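Local coordinates for dihydrodipicolinate synthase family protein (Sinorhizobium meliloti, PDB 4DNH), which is of unknown function but adopts a TIM-barrel fold and may be related to dihydrodipicolinate synthase-like enzymes, at residues N26-K31 with A286-E291; R35-A40 with G277-I282. One frame throughout, in Å; residues are numbered along the deposited sequence.

Interaction 1: N26-K31 with A286-E291; sequences NSRDAK and ASAALE
On the rim of a TIM barrel, the loop that leads into the first barrel strand, 37-40, lays the side chain of Arg28 across helix 283-294, which follows the last strand. Arg28 and Glu291 form a salt bridge near the surface. Arg28 NE donates to Glu291 OE1 at 2.6 Å, with an N-H...O angle of 149°. The two side chains cross at about a right angle, and the donor meets OE1 from above the carboxylate plane. Glu291 CG is anti to the backbone N (chi1 -176°), and the extended chain beyond it carries the carboxylate out to Arg28.

One turn earlier on the helix, Arg28 NH2 donates to Ser287 OG at 2.7 Å. The same hydroxyl is hydrogen-bonded to the backbone oxygen of Leu74, so it joins the loop, the helix and the chain just after helix 61-73. The guanidinium is therefore gripped at two nitrogens by two helix residues. It also lies between two carbon atoms. Ala288 CA sits over the centre of one face, and Asn26 CB lies over the opposite face, offset toward the rim. An alanine in place of Arg28 would probably leave Glu291 without its charged mate in this contact and open a gap between Asn26 and Ala288. At the far end of the group, Arg28 NH1 packs against Ala288 CB at 3.5 Å.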
loop_
_atom_site.group_PDB
_atom_site.type_symbol
_atom_site.label_atom_id
_atom_site.label_comp_id
_atom_site.label_asym_id
_atom_site.label_seq_id
_atom_site.Cartn_x
_atom_site.Cartn_y
_atom_site.Cartn_z
ATOM N N ASN A 26 12.285 -2.630 16.598
ATOM C CA ASN A 26 13.101 -1.593 17.231
ATOM C C ASN A 26 12.610 -0.218 16.789
ATOM O O ASN A 26 12.515 0.063 15.600
ATOM C CB ASN A 26 14.591 -1.812 16.922
ATOM C CG ASN A 26 15.524 -0.937 17.763
ATOM O OD1 ASN A 26 16.694 -0.774 17.420
ATOM N ND2 ASN A 26 15.024 -0.385 18.865
ATOM N N SER A 27 12.248 0.611 17.757
ATOM C CA SER A 27 11.798 1.978 17.509
ATOM C C SER A 27 12.881 2.769 16.775
ATOM O O SER A 27 14.052 2.621 17.075
ATOM C CB SER A 27 11.481 2.662 18.846
ATOM O OG SER A 27 10.351 3.510 18.738
ATOM N N ARG A 28 12.490 3.590 15.806
ATOM C CA ARG A 28 13.446 4.288 14.942
ATOM C C ARG A 28 12.856 5.589 14.448
ATOM O O ARG A 28 11.638 5.724 14.300
ATOM C CB ARG A 28 13.847 3.439 13.715
ATOM C CG ARG A 28 14.685 2.206 14.014
ATOM C CD ARG A 28 15.215 1.501 12.769
ATOM N NE ARG A 28 15.888 0.268 13.173
ATOM C CZ ARG A 28 15.287 -0.916 13.296
ATOM N NH1 ARG A 28 15.991 -1.965 13.702
ATOM N NH2 ARG A 28 13.990 -1.063 12.998
ATOM N N ASP A 29 13.755 6.530 14.189
ATOM C CA ASP A 29 13.453 7.857 13.680
ATOM C C ASP A 29 13.733 7.816 12.190
ATOM O O ASP A 29 14.744 7.245 11.771
ATOM C CB ASP A 29 14.402 8.870 14.355
ATOM C CG ASP A 29 13.967 10.316 14.173
ATOM O OD1 ASP A 29 13.741 10.755 13.023
ATOM O OD2 ASP A 29 13.872 11.031 15.196
ATOM N N ALA A 30 12.858 8.431 11.394
ATOM C CA ALA A 30 13.016 8.454 9.932
ATOM C C ALA A 30 14.361 9.041 9.483
ATOM O O ALA A 30 14.871 8.694 8.415
ATOM C CB ALA A 30 11.861 9.197 9.274
ATOM N N LYS A 31 14.935 9.915 10.309
ATOM C CA LYS A 31 16.229 10.526 10.011
ATOM C C LYS A 31 17.391 9.520 9.935
ATOM O O LYS A 31 18.427 9.818 9.341
ATOM C CB LYS A 31 16.533 11.665 10.991
ATOM C CG LYS A 31 15.901 12.986 10.578
ATOM C CD LYS A 31 15.482 13.819 11.781
ATOM C CE LYS A 31 16.633 14.635 12.349
ATOM N NZ LYS A 31 16.148 15.586 13.385
ATOM N N ALA A 286 11.502 -3.846 7.258
ATOM C CA ALA A 286 11.743 -2.717 6.362
ATOM C C ALA A 286 12.471 -1.597 7.095
ATOM O O ALA A 286 13.445 -1.029 6.583
ATOM C CB ALA A 286 10.437 -2.210 5.777
ATOM N N SER A 287 11.985 -1.297 8.301
ATOM C CA SER A 287 12.592 -0.326 9.173
ATOM C C SER A 287 14.063 -0.684 9.408
ATOM O O SER A 287 14.949 0.129 9.141
ATOM C CB SER A 287 11.826 -0.259 10.493
ATOM O OG SER A 287 12.483 0.572 11.441
ATOM N N ALA A 288 14.319 -1.903 9.881
ATOM C CA ALA A 288 15.687 -2.357 10.162
ATOM C C ALA A 288 16.595 -2.247 8.940
ATOM O O ALA A 288 17.772 -1.916 9.064
ATOM C CB ALA A 288 15.685 -3.783 10.693
ATOM N N ALA A 289 16.039 -2.516 7.765
ATOM C CA ALA A 289 16.818 -2.491 6.534
ATOM C C ALA A 289 17.037 -1.079 6.015
ATOM O O ALA A 289 18.112 -0.764 5.524
ATOM C CB ALA A 289 16.180 -3.376 5.480
ATOM N N LEU A 290 16.030 -0.229 6.127
ATOM C CA LEU A 290 16.186 1.171 5.770
ATOM C C LEU A 290 17.219 1.866 6.656
ATOM O O LEU A 290 17.876 2.815 6.221
ATOM C CB LEU A 290 14.846 1.905 5.847
ATOM C CG LEU A 290 13.805 1.577 4.771
ATOM C CD1 LEU A 290 12.446 2.113 5.180
ATOM C CD2 LEU A 290 14.188 2.104 3.402
ATOM N N GLU A 291 17.370 1.395 7.891
ATOM C CA GLU A 291 18.414 1.912 8.761
ATOM C C GLU A 291 19.796 1.515 8.246
ATOM O O GLU A 291 20.687 2.362 8.134
ATOM C CB GLU A 291 18.230 1.444 10.202
ATOM C CG GLU A 291 19.255 2.059 11.149
ATOM C CD GLU A 291 19.269 1.430 12.535
ATOM O OE1 GLU A 291 18.438 0.539 12.819
ATOM O OE2 GLU A 291 20.127 1.830 13.348
#

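Interaction 2: R35-A40 with G277-I282; sequences RVAFAA and GIFDAI
Ala39 and Phe279 meet where the first strand of the TIM barrel, 37-40, passes the short helix 278-281 that directly follows the last strand, 273-276. No hydrogen bond crosses between the two segments. The contact is carried mainly by alanine methyls packed against Phe279 and the helix backbone. Ala39 CB points at the helix and touches its backbone, 3.5 Å from Asp280 N and 3.7 Å from Phe279 C. It also lies 3.8 Å from Phe279 CB. A methyl group fits here between strand and helix, and the two backbones come close, with Ala39 CA 4.8 Å from Phe279 CA.

The ring of Phe279 reaches back beside the strand. The ring edge faces Ala37. Ala37 CB is 4.2 Å from Phe279 CE2, near the ring plane. Phe38 has its own side chain turned away from the helix, but its carbonyl oxygen lies near Phe279 CD2. At the end of the strand, Ala40 packs against Gly277.

Around this first shell, Tyr260 and Ile264 of helix 260-265 and Ala286 of helix 283-294 also touch Phe279. The strand is fixed by backbone bonds on both flanks: Phe38 pairs with Ala274 and Leu276, while Ala37 and Ala39 pair with Gly77. This is how the barrel closes, with the first strand lying between the second and the eighth. A glycerol molecule, probably from the crystallisation liquor, accepts a hydrogen bond from Gly277 N. With CG anti to the backbone N (chi1 165°), the Asp280 carboxylate lies by the end of the strand, where OD2 is hydrogen-bonded to His42 ND1. Asp280 CB lies 3.4 Å from Ala40 O.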
loop_
_atom_site.group_PDB
_atom_site.type_symbol
_atom_site.label_atom_id
_atom_site.label_comp_id
_atom_site.label_asym_id
_atom_site.label_seq_id
_atom_site.Cartn_x
_atom_site.Cartn_y
_atom_site.Cartn_z
ATOM N N ARG A 35 16.248 7.173 2.806
ATOM C CA ARG A 35 15.113 7.101 1.890
ATOM C C ARG A 35 13.879 7.669 2.565
ATOM O O ARG A 35 13.806 7.674 3.792
ATOM C CB ARG A 35 14.823 5.648 1.511
ATOM C CG ARG A 35 15.936 4.930 0.763
ATOM C CD ARG A 35 16.022 5.372 -0.682
ATOM N NE ARG A 35 17.110 4.691 -1.379
ATOM C CZ ARG A 35 18.362 5.136 -1.431
ATOM N NH1 ARG A 35 18.697 6.272 -0.830
ATOM N NH2 ARG A 35 19.283 4.443 -2.083
ATOM N N VAL A 36 12.914 8.127 1.761
ATOM C CA VAL A 36 11.550 8.437 2.224
ATOM C C VAL A 36 10.597 7.258 1.971
ATOM O O VAL A 36 10.230 6.961 0.823
ATOM C CB VAL A 36 10.994 9.707 1.548
ATOM C CG1 VAL A 36 9.589 10.018 2.058
ATOM C CG2 VAL A 36 11.919 10.886 1.801
ATOM N N ALA A 37 10.192 6.598 3.056
ATOM C CA ALA A 37 9.446 5.345 2.989
ATOM C C ALA A 37 8.111 5.463 3.680
ATOM O O ALA A 37 8.055 5.823 4.857
ATOM C CB ALA A 37 10.246 4.230 3.627
ATOM N N PHE A 38 7.044 5.141 2.945
ATOM C CA PHE A 38 5.694 5.045 3.483
ATOM C C PHE A 38 5.249 3.600 3.435
ATOM O O PHE A 38 5.529 2.879 2.469
ATOM C CB PHE A 38 4.701 5.761 2.575
ATOM C CG PHE A 38 4.754 7.256 2.638
ATOM C CD1 PHE A 38 5.591 7.969 1.789
ATOM C CD2 PHE A 38 3.909 7.953 3.483
ATOM C CE1 PHE A 38 5.614 9.355 1.825
ATOM C CE2 PHE A 38 3.924 9.336 3.511
ATOM C CZ PHE A 38 4.780 10.038 2.688
ATOM N N ALA A 39 4.498 3.189 4.445
ATOM C CA ALA A 39 3.703 1.994 4.308
ATOM C C ALA A 39 2.242 2.380 4.018
ATOM O O ALA A 39 1.662 3.247 4.687
ATOM C CB ALA A 39 3.823 1.142 5.552
ATOM N N ALA A 40 1.655 1.771 2.988
ATOM C CA ALA A 40 0.223 1.926 2.747
ATOM C C ALA A 40 -0.481 0.988 3.725
ATOM O O ALA A 40 -0.346 -0.231 3.618
ATOM C CB ALA A 40 -0.123 1.583 1.311
ATOM N N GLY A 277 2.489 -1.234 0.014
ATOM C CA GLY A 277 1.629 -2.078 0.841
ATOM C C GLY A 277 2.419 -3.183 1.537
ATOM O O GLY A 277 2.041 -3.611 2.618
ATOM N N ILE A 278 3.523 -3.642 0.938
ATOM C CA ILE A 278 4.333 -4.677 1.591
ATOM C C ILE A 278 5.015 -4.153 2.871
ATOM O O ILE A 278 5.230 -4.907 3.819
ATOM C CB ILE A 278 5.330 -5.389 0.619
ATOM C CG1 ILE A 278 6.097 -6.527 1.317
ATOM C CG2 ILE A 278 6.330 -4.411 0.015
ATOM C CD1 ILE A 278 5.250 -7.715 1.709
ATOM N N PHE A 279 5.332 -2.863 2.907
ATOM C CA PHE A 279 5.970 -2.276 4.083
ATOM C C PHE A 279 5.076 -2.285 5.314
ATOM O O PHE A 279 5.556 -2.233 6.441
ATOM C CB PHE A 279 6.487 -0.882 3.769
ATOM C CG PHE A 279 7.856 -0.888 3.154
ATOM C CD1 PHE A 279 8.442 -2.087 2.751
ATOM C CD2 PHE A 279 8.538 0.292 2.949
ATOM C CE1 PHE A 279 9.691 -2.108 2.189
ATOM C CE2 PHE A 279 9.794 0.283 2.382
ATOM C CZ PHE A 279 10.376 -0.920 2.001
ATOM N N ASP A 280 3.774 -2.361 5.080
ATOM C CA ASP A 280 2.818 -2.597 6.128
ATOM C C ASP A 280 3.093 -3.995 6.737
ATOM O O ASP A 280 3.419 -4.104 7.931
ATOM C CB ASP A 280 1.402 -2.465 5.538
ATOM C CG ASP A 280 0.314 -3.040 6.440
ATOM O OD1 ASP A 280 0.565 -4.025 7.180
ATOM O OD2 ASP A 280 -0.814 -2.509 6.384
ATOM N N ALA A 281 2.999 -5.040 5.909
ATOM C CA ALA A 281 3.163 -6.429 6.362
ATOM C C ALA A 281 4.544 -6.800 6.932
ATOM O O ALA A 281 4.644 -7.688 7.796
ATOM C CB ALA A 281 2.778 -7.391 5.249
ATOM N N ILE A 282 5.602 -6.140 6.463
ATOM C CA ILE A 282 6.952 -6.417 6.978
ATOM C C ILE A 282 7.590 -5.197 7.665
ATOM O O ILE A 282 8.832 -5.074 7.738
ATOM C CB ILE A 282 7.891 -6.957 5.867
ATOM C CG1 ILE A 282 8.169 -5.869 4.824
ATOM C CG2 ILE A 282 7.316 -8.221 5.228
ATOM C CD1 ILE A 282 9.116 -6.290 3.721
#

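In the fold
Both interactions join the beginning of the barrel to its end, but at different depths. Interaction 2 is core: all its touching residues are buried, and its centre lies about 7 Å from the centre of the chain. Interaction 1 is a surface contact, its centre about 18 Å from that of the chain. Its chemistry is charged and polar, while interaction 2 relies on methyl groups, one aromatic ring and backbone atoms. Helices 278-281 and 283-294 follow each other in the chain, so the two contacts use consecutive elements. They also touch directly. Leu290 CD1 packs 3.4 Å from Ala37 CB, and Ala286 CB lies 3.6 Å from Phe279 CD1.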